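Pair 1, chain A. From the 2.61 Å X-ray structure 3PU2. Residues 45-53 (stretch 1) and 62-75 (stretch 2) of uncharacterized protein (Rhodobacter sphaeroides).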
# COMPACT_ATOMS: atom_id res chain seq x y z
N ARG A 45 14.37 -1.00 2.12
CA ARG A 45 15.70 -1.29 2.65
C ARG A 45 16.35 -0.08 3.35
O ARG A 45 16.67 0.93 2.72
CB ARG A 45 16.59 -1.78 1.50
CG ARG A 45 17.77 -2.67 1.89
CD ARG A 45 18.46 -3.26 0.66
NE ARG A 45 18.95 -2.24 -0.27
CZ ARG A 45 19.92 -1.37 0.02
NH1 ARG A 45 20.50 -1.38 1.21
NH2 ARG A 45 20.30 -0.47 -0.89
N GLY A 46 16.54 -0.21 4.67
CA GLY A 46 17.16 0.85 5.45
C GLY A 46 16.23 1.98 5.88
O GLY A 46 16.68 3.02 6.34
N TRP A 47 14.92 1.78 5.72
CA TRP A 47 13.93 2.78 6.10
C TRP A 47 12.77 2.11 6.82
O TRP A 47 11.68 1.96 6.26
CB TRP A 47 13.40 3.52 4.87
CG TRP A 47 14.41 4.38 4.16
CD1 TRP A 47 15.45 3.95 3.39
CD2 TRP A 47 14.53 5.80 4.23
NE1 TRP A 47 16.21 5.02 2.98
CE2 TRP A 47 15.67 6.17 3.48
CE3 TRP A 47 13.78 6.81 4.86
CZ2 TRP A 47 16.08 7.50 3.34
CZ3 TRP A 47 14.19 8.13 4.73
CH2 TRP A 47 15.34 8.47 3.97
N PRO A 48 12.99 1.67 8.07
CA PRO A 48 11.95 1.02 8.87
C PRO A 48 10.81 2.00 9.15
O PRO A 48 10.99 3.21 9.08
CB PRO A 48 12.70 0.64 10.14
CG PRO A 48 13.73 1.70 10.24
CD PRO A 48 14.23 1.77 8.84
N MSE A 49 9.62 1.47 9.45
CA MSE A 49 8.48 2.33 9.73
C MSE A 49 8.53 2.69 11.20
O MSE A 49 8.46 1.81 12.06
CB MSE A 49 7.17 1.63 9.39
CG MSE A 49 5.99 2.58 9.30
SE MSE A 49 4.36 1.71 8.79
CE MSE A 49 4.60 1.81 6.89
N THR A 50 8.67 3.98 11.50
CA THR A 50 8.76 4.42 12.88
C THR A 50 7.47 4.97 13.46
O THR A 50 7.32 5.01 14.68
CB THR A 50 9.90 5.45 13.05
OG1 THR A 50 9.87 6.39 11.98
CG2 THR A 50 11.25 4.76 13.05
N GLU A 51 6.54 5.40 12.61
CA GLU A 51 5.24 5.90 13.09
C GLU A 51 4.14 5.36 12.20
O GLU A 51 4.22 5.43 10.97
CB GLU A 51 5.15 7.42 13.10
CG GLU A 51 4.01 7.93 14.00
CD GLU A 51 3.70 9.41 13.81
OE1 GLU A 51 4.65 10.21 13.63
OE2 GLU A 51 2.50 9.77 13.85
N CYS A 52 3.10 4.81 12.81
CA CYS A 52 2.04 4.26 12.01
C CYS A 52 0.65 4.37 12.61
O CYS A 52 0.27 3.63 13.51
CB CYS A 52 2.33 2.80 11.68
SG CYS A 52 1.21 2.15 10.41
N VAL A 53 -0.10 5.32 12.07
CA VAL A 53 -1.47 5.55 12.48
C VAL A 53 -2.33 5.14 11.29
O VAL A 53 -2.15 5.64 10.18
CB VAL A 53 -1.71 7.04 12.81
CG1 VAL A 53 -3.18 7.29 13.15
CG2 VAL A 53 -0.79 7.46 13.95
N ILE A 62 -4.69 8.50 8.42
CA ILE A 62 -3.58 7.66 8.00
C ILE A 62 -2.35 8.54 8.13
O ILE A 62 -2.28 9.61 7.51
CB ILE A 62 -3.71 7.23 6.52
CG1 ILE A 62 -4.70 6.07 6.39
CG2 ILE A 62 -2.36 6.80 5.99
CD1 ILE A 62 -4.94 5.68 4.96
N ARG A 63 -1.39 8.10 8.93
CA ARG A 63 -0.15 8.84 9.12
C ARG A 63 0.99 7.84 9.18
O ARG A 63 0.98 6.96 10.05
CB ARG A 63 -0.24 9.68 10.40
CG ARG A 63 1.02 10.46 10.77
CD ARG A 63 1.57 11.23 9.58
NE ARG A 63 2.80 11.94 9.91
CZ ARG A 63 3.57 12.58 9.03
NH1 ARG A 63 3.25 12.59 7.74
NH2 ARG A 63 4.67 13.20 9.44
N GLN A 64 1.94 7.94 8.26
CA GLN A 64 3.08 7.01 8.22
C GLN A 64 4.42 7.74 8.11
O GLN A 64 4.54 8.71 7.36
CB GLN A 64 2.92 6.04 7.04
CG GLN A 64 1.60 5.28 7.10
CD GLN A 64 1.39 4.30 5.95
OE1 GLN A 64 1.35 4.70 4.78
NE2 GLN A 64 1.23 3.03 6.27
N VAL A 65 5.40 7.26 8.86
CA VAL A 65 6.73 7.86 8.83
C VAL A 65 7.84 6.83 8.84
O VAL A 65 7.89 5.95 9.68
CB VAL A 65 7.00 8.82 10.04
CG1 VAL A 65 8.41 9.47 9.92
CG2 VAL A 65 5.91 9.93 10.09
N TRP A 66 8.74 6.96 7.88
CA TRP A 66 9.87 6.06 7.79
C TRP A 66 11.12 6.88 8.11
O TRP A 66 11.25 8.05 7.71
CB TRP A 66 9.96 5.48 6.38
CG TRP A 66 8.79 4.63 6.02
CD1 TRP A 66 8.66 3.28 6.22
CD2 TRP A 66 7.60 5.06 5.36
NE1 TRP A 66 7.45 2.84 5.72
CE2 TRP A 66 6.78 3.91 5.19
CE3 TRP A 66 7.13 6.29 4.90
CZ2 TRP A 66 5.54 3.97 4.58
CZ3 TRP A 66 5.90 6.35 4.29
CH2 TRP A 66 5.11 5.19 4.13
N THR A 67 12.02 6.27 8.87
CA THR A 67 13.26 6.91 9.23
C THR A 67 14.40 6.12 8.61
O THR A 67 14.54 4.91 8.84
CB THR A 67 13.48 6.92 10.72
OG1 THR A 67 12.29 7.37 11.37
CG2 THR A 67 14.66 7.84 11.04
N GLY A 68 15.21 6.81 7.83
CA GLY A 68 16.34 6.16 7.19
C GLY A 68 17.62 6.29 7.98
O GLY A 68 17.61 6.75 9.13
N PRO A 69 18.76 5.86 7.40
CA PRO A 69 20.00 5.98 8.14
C PRO A 69 20.28 7.48 8.20
O PRO A 69 19.79 8.24 7.36
CB PRO A 69 21.01 5.23 7.26
CG PRO A 69 20.16 4.34 6.42
CD PRO A 69 19.00 5.22 6.10
N GLU A 70 21.04 7.90 9.21
CA GLU A 70 21.36 9.31 9.36
C GLU A 70 20.25 10.15 9.99
O GLU A 70 20.47 11.32 10.32
CB GLU A 70 21.78 9.90 8.02
CG GLU A 70 23.00 9.19 7.44
CD GLU A 70 24.05 10.17 6.91
OE1 GLU A 70 24.02 10.47 5.70
OE2 GLU A 70 24.89 10.63 7.72
N GLY A 71 19.07 9.56 10.16
CA GLY A 71 17.97 10.28 10.78
C GLY A 71 16.88 10.93 9.95
O GLY A 71 15.77 11.14 10.47
N ARG A 72 17.14 11.28 8.69
CA ARG A 72 16.10 11.92 7.87
C ARG A 72 14.82 11.08 7.80
O ARG A 72 14.86 9.84 7.85
CB ARG A 72 16.62 12.20 6.45
CG ARG A 72 17.13 10.96 5.74
CD ARG A 72 18.05 11.30 4.56
NE ARG A 72 17.39 11.21 3.25
CZ ARG A 72 16.34 11.94 2.89
NH1 ARG A 72 15.81 12.81 3.74
NH2 ARG A 72 15.82 11.80 1.68
N THR A 73 13.68 11.76 7.70
CA THR A 73 12.39 11.07 7.61
C THR A 73 11.69 11.29 6.28
O THR A 73 12.08 12.13 5.46
CB THR A 73 11.41 11.51 8.71
OG1 THR A 73 11.02 12.87 8.49
CG2 THR A 73 12.05 11.37 10.06
N ARG A 74 10.65 10.51 6.08
CA ARG A 74 9.85 10.56 4.89
C ARG A 74 8.49 10.07 5.35
O ARG A 74 8.37 9.01 5.97
CB ARG A 74 10.47 9.64 3.82
CG ARG A 74 9.50 9.06 2.81
CD ARG A 74 10.26 8.43 1.65
NE ARG A 74 11.14 7.33 2.04
CZ ARG A 74 12.09 6.83 1.25
NH1 ARG A 74 12.28 7.34 0.04
NH2 ARG A 74 12.84 5.82 1.66
N GLY A 75 7.46 10.86 5.08
CA GLY A 75 6.15 10.44 5.52
C GLY A 75 5.00 10.81 4.62
O GLY A 75 5.15 11.52 3.62

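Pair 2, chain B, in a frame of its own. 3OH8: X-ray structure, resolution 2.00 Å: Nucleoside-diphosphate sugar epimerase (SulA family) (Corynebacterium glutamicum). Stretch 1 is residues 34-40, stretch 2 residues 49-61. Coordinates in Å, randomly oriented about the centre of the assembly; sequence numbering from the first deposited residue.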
# COMPACT_ATOMS: atom_id res chain seq x y z
N ILE B 34 12.87 4.23 -1.91
CA ILE B 34 14.21 3.69 -1.76
C ILE B 34 14.17 2.26 -2.28
O ILE B 34 13.30 1.50 -1.86
CB ILE B 34 14.65 3.72 -0.30
CG1 ILE B 34 14.65 5.16 0.19
CG2 ILE B 34 16.01 3.08 -0.14
CD1 ILE B 34 15.11 5.33 1.63
N PRO B 35 15.08 1.90 -3.19
CA PRO B 35 15.02 0.62 -3.92
C PRO B 35 15.41 -0.57 -3.05
O PRO B 35 16.30 -1.35 -3.40
CB PRO B 35 16.04 0.81 -5.04
CG PRO B 35 17.05 1.76 -4.45
CD PRO B 35 16.23 2.72 -3.61
N LEU B 36 14.72 -0.71 -1.93
CA LEU B 36 14.95 -1.76 -0.95
C LEU B 36 13.65 -2.54 -0.84
O LEU B 36 12.57 -1.95 -0.75
CB LEU B 36 15.27 -1.10 0.40
CG LEU B 36 15.92 -1.87 1.54
CD1 LEU B 36 17.33 -2.26 1.16
CD2 LEU B 36 15.94 -1.03 2.80
N ASN B 37 13.72 -3.86 -0.88
CA ASN B 37 12.50 -4.64 -0.68
C ASN B 37 12.75 -5.92 0.08
O ASN B 37 13.56 -6.75 -0.33
CB ASN B 37 11.79 -4.91 -2.00
CG ASN B 37 11.23 -3.64 -2.61
OD1 ASN B 37 11.73 -3.15 -3.63
ND2 ASN B 37 10.19 -3.09 -1.99
N PRO B 38 12.05 -6.08 1.21
CA PRO B 38 12.20 -7.26 2.06
C PRO B 38 11.75 -8.49 1.28
O PRO B 38 10.63 -8.51 0.75
CB PRO B 38 11.24 -6.98 3.22
CG PRO B 38 10.20 -6.06 2.63
CD PRO B 38 10.96 -5.20 1.66
N ILE B 39 12.62 -9.48 1.16
CA ILE B 39 12.24 -10.69 0.45
C ILE B 39 11.98 -11.86 1.40
O ILE B 39 11.40 -12.86 1.01
CB ILE B 39 13.25 -11.05 -0.67
CG1 ILE B 39 14.69 -11.07 -0.14
CG2 ILE B 39 13.16 -10.04 -1.80
CD1 ILE B 39 15.72 -11.32 -1.23
N THR B 40 12.39 -11.71 2.66
CA THR B 40 12.05 -12.71 3.67
C THR B 40 11.37 -12.08 4.89
O THR B 40 11.39 -10.87 5.07
CB THR B 40 13.29 -13.51 4.13
OG1 THR B 40 14.08 -12.72 5.02
CG2 THR B 40 14.13 -13.92 2.95
N THR B 49 16.88 -12.96 11.18
CA THR B 49 17.31 -12.05 10.14
C THR B 49 16.26 -11.81 9.06
O THR B 49 15.34 -12.60 8.86
CB THR B 49 18.68 -12.48 9.53
OG1 THR B 49 18.48 -13.17 8.30
CG2 THR B 49 19.45 -13.36 10.50
N THR B 50 16.41 -10.68 8.39
CA THR B 50 15.54 -10.29 7.29
C THR B 50 16.43 -9.99 6.09
O THR B 50 17.41 -9.27 6.24
CB THR B 50 14.76 -9.02 7.64
OG1 THR B 50 13.95 -9.27 8.79
CG2 THR B 50 13.88 -8.59 6.46
N ILE B 51 16.10 -10.54 4.93
CA ILE B 51 16.87 -10.26 3.72
C ILE B 51 16.14 -9.23 2.87
O ILE B 51 14.94 -9.39 2.59
CB ILE B 51 17.07 -11.54 2.84
CG1 ILE B 51 17.54 -12.75 3.68
CG2 ILE B 51 18.04 -11.26 1.69
CD1 ILE B 51 18.97 -12.68 4.15
N PHE B 52 16.84 -8.18 2.47
CA PHE B 52 16.29 -7.18 1.55
C PHE B 52 16.96 -7.28 0.19
O PHE B 52 18.18 -7.43 0.10
CB PHE B 52 16.53 -5.77 2.07
CG PHE B 52 15.77 -5.42 3.32
CD1 PHE B 52 16.21 -5.83 4.56
CD2 PHE B 52 14.61 -4.66 3.24
CE1 PHE B 52 15.52 -5.49 5.72
CE2 PHE B 52 13.90 -4.31 4.40
CZ PHE B 52 14.36 -4.73 5.64
N SER B 53 16.18 -7.16 -0.88
CA SER B 53 16.74 -7.02 -2.22
C SER B 53 17.11 -5.56 -2.46
O SER B 53 16.40 -4.66 -2.01
CB SER B 53 15.73 -7.47 -3.27
OG SER B 53 14.57 -6.65 -3.22
N LEU B 54 18.22 -5.35 -3.16
CA LEU B 54 18.70 -4.02 -3.52
C LEU B 54 18.90 -4.02 -5.04
O LEU B 54 18.75 -5.05 -5.68
CB LEU B 54 20.03 -3.74 -2.82
CG LEU B 54 20.01 -3.17 -1.40
CD1 LEU B 54 21.36 -3.34 -0.73
CD2 LEU B 54 19.60 -1.71 -1.43
N PRO B 55 19.24 -2.86 -5.62
CA PRO B 55 19.37 -2.91 -7.08
C PRO B 55 20.64 -3.65 -7.51
O PRO B 55 21.60 -3.73 -6.74
CB PRO B 55 19.46 -1.43 -7.49
CG PRO B 55 19.08 -0.64 -6.26
CD PRO B 55 19.48 -1.51 -5.10
N ALA B 56 20.63 -4.20 -8.72
CA ALA B 56 21.82 -4.83 -9.29
C ALA B 56 22.15 -6.16 -8.61
O ALA B 56 23.32 -6.46 -8.35
CB ALA B 56 23.02 -3.88 -9.21
N GLY B 57 21.11 -6.93 -8.33
CA GLY B 57 21.26 -8.25 -7.74
C GLY B 57 21.83 -8.28 -6.33
O GLY B 57 21.96 -9.36 -5.74
N LEU B 58 22.16 -7.12 -5.77
CA LEU B 58 22.70 -7.05 -4.42
C LEU B 58 21.62 -7.28 -3.36
O LEU B 58 20.41 -7.18 -3.63
CB LEU B 58 23.39 -5.71 -4.17
CG LEU B 58 24.68 -5.39 -4.93
CD1 LEU B 58 25.20 -4.02 -4.52
CD2 LEU B 58 25.73 -6.45 -4.69
N LYS B 59 22.06 -7.61 -2.14
CA LYS B 59 21.14 -7.90 -1.04
C LYS B 59 21.64 -7.37 0.28
O LYS B 59 22.84 -7.33 0.55
CB LYS B 59 20.86 -9.40 -0.95
CG LYS B 59 20.11 -9.92 -2.15
CD LYS B 59 19.78 -11.39 -2.03
CE LYS B 59 19.30 -11.92 -3.39
NZ LYS B 59 18.70 -13.27 -3.29
N TRP B 60 20.70 -6.93 1.11
CA TRP B 60 21.04 -6.45 2.43
C TRP B 60 20.51 -7.43 3.47
O TRP B 60 19.32 -7.77 3.48
CB TRP B 60 20.44 -5.06 2.65
CG TRP B 60 20.82 -4.44 3.95
CD1 TRP B 60 22.07 -4.43 4.52
CD2 TRP B 60 19.97 -3.72 4.85
NE1 TRP B 60 22.03 -3.76 5.71
CE2 TRP B 60 20.76 -3.31 5.94
CE3 TRP B 60 18.62 -3.39 4.84
CZ2 TRP B 60 20.24 -2.59 7.01
CZ3 TRP B 60 18.10 -2.67 5.90
CH2 TRP B 60 18.91 -2.27 6.97
N VAL B 61 21.41 -7.91 4.33
CA VAL B 61 21.06 -8.87 5.36
C VAL B 61 20.94 -8.13 6.68
O VAL B 61 21.93 -7.74 7.27
CB VAL B 61 22.13 -9.97 5.49
CG1 VAL B 61 21.75 -10.96 6.60
CG2 VAL B 61 22.31 -10.70 4.16
O HOH W 1 15.21 -14.29 6.80

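The sharpest difference lies where Trp A47 of pair 1 superposes on Leu B36 of pair 2. Their CA atoms fall 0.7 Å apart but their side-chain centres 4.0 Å apart, so the same backbone site sends its side chain to different places. Trp A47 (chi1 -66°, m) lays its indole over the facing turn. Gly A68 CA sits 3.5 Å from the centroid of the six-membered ring, 15° off the normal, and the guanidinium of Arg A74 covers the opposite face, its CZ 4.0 Å from that centroid and 14° off the normal, a cation-pi arrangement. The absence of a side chain at Gly A68 is essential: an ideal CB there would lie 2.5 Å from Trp A47 CE2. Leu B36 (chi1 -163°, t) instead sends its end into an apolar cluster, with CG 3.5 Å from Phe B52 CD2, and CD1 3.5 Å from Leu B54 CD2 and 4.1 Å from Trp B60 CE3. Thus Gly A68 and Arg A74 give way to Leu B54 and Trp B60 at matched positions.

The common frame is an antiparallel pairing of stretch 1 with a strand that runs into a turn, superposing at 0.7 Å RMSD over 14 central residues. Met A49 opposite Trp A66 (CA to CA 4.4 Å) matches Pro B38 opposite Phe B52 (4.1 Å), both non-hydrogen-bonded pairs. Selenomethionine Met A49 reaches the indole with its tip, CE to Trp A66 CZ2 3.3 Å; the compact ring of Pro B38 places CB 3.9 Å from Phe B52 CE2.

One carbonyl accepts two successive amides in each pair. Val A65 O receives Thr A50 N at 2.8 Å and Glu A51 N at 3.3 Å, where the register shifts by one in a beta bulge. Ile B51 O receives Ile B39 N at 2.7 Å and, weakly, Thr B40 N at 3.4 Å. The return bond differs: Val A65 N donates to the backbone Glu A51 O at 3.0 Å, whereas Ile B51 N donates to the side-chain Thr B40 OG1 at 3.0 Å. A water also bridges Thr B40 OG1 (2.6 Å) and Thr B49 O (2.7 Å).

Thr A50 and Ile B39 have side-chain centres only 0.8 Å apart, yet their chemistry diverges. Thr A50 OG1 hydrogen-bonds Thr A67 OG1 at 2.7 Å; Ile B39 makes apolar contact, CD1 to Ile B51 CG2 3.7 Å, while its CG2 lies 3.9 Å from Ser B53 CB.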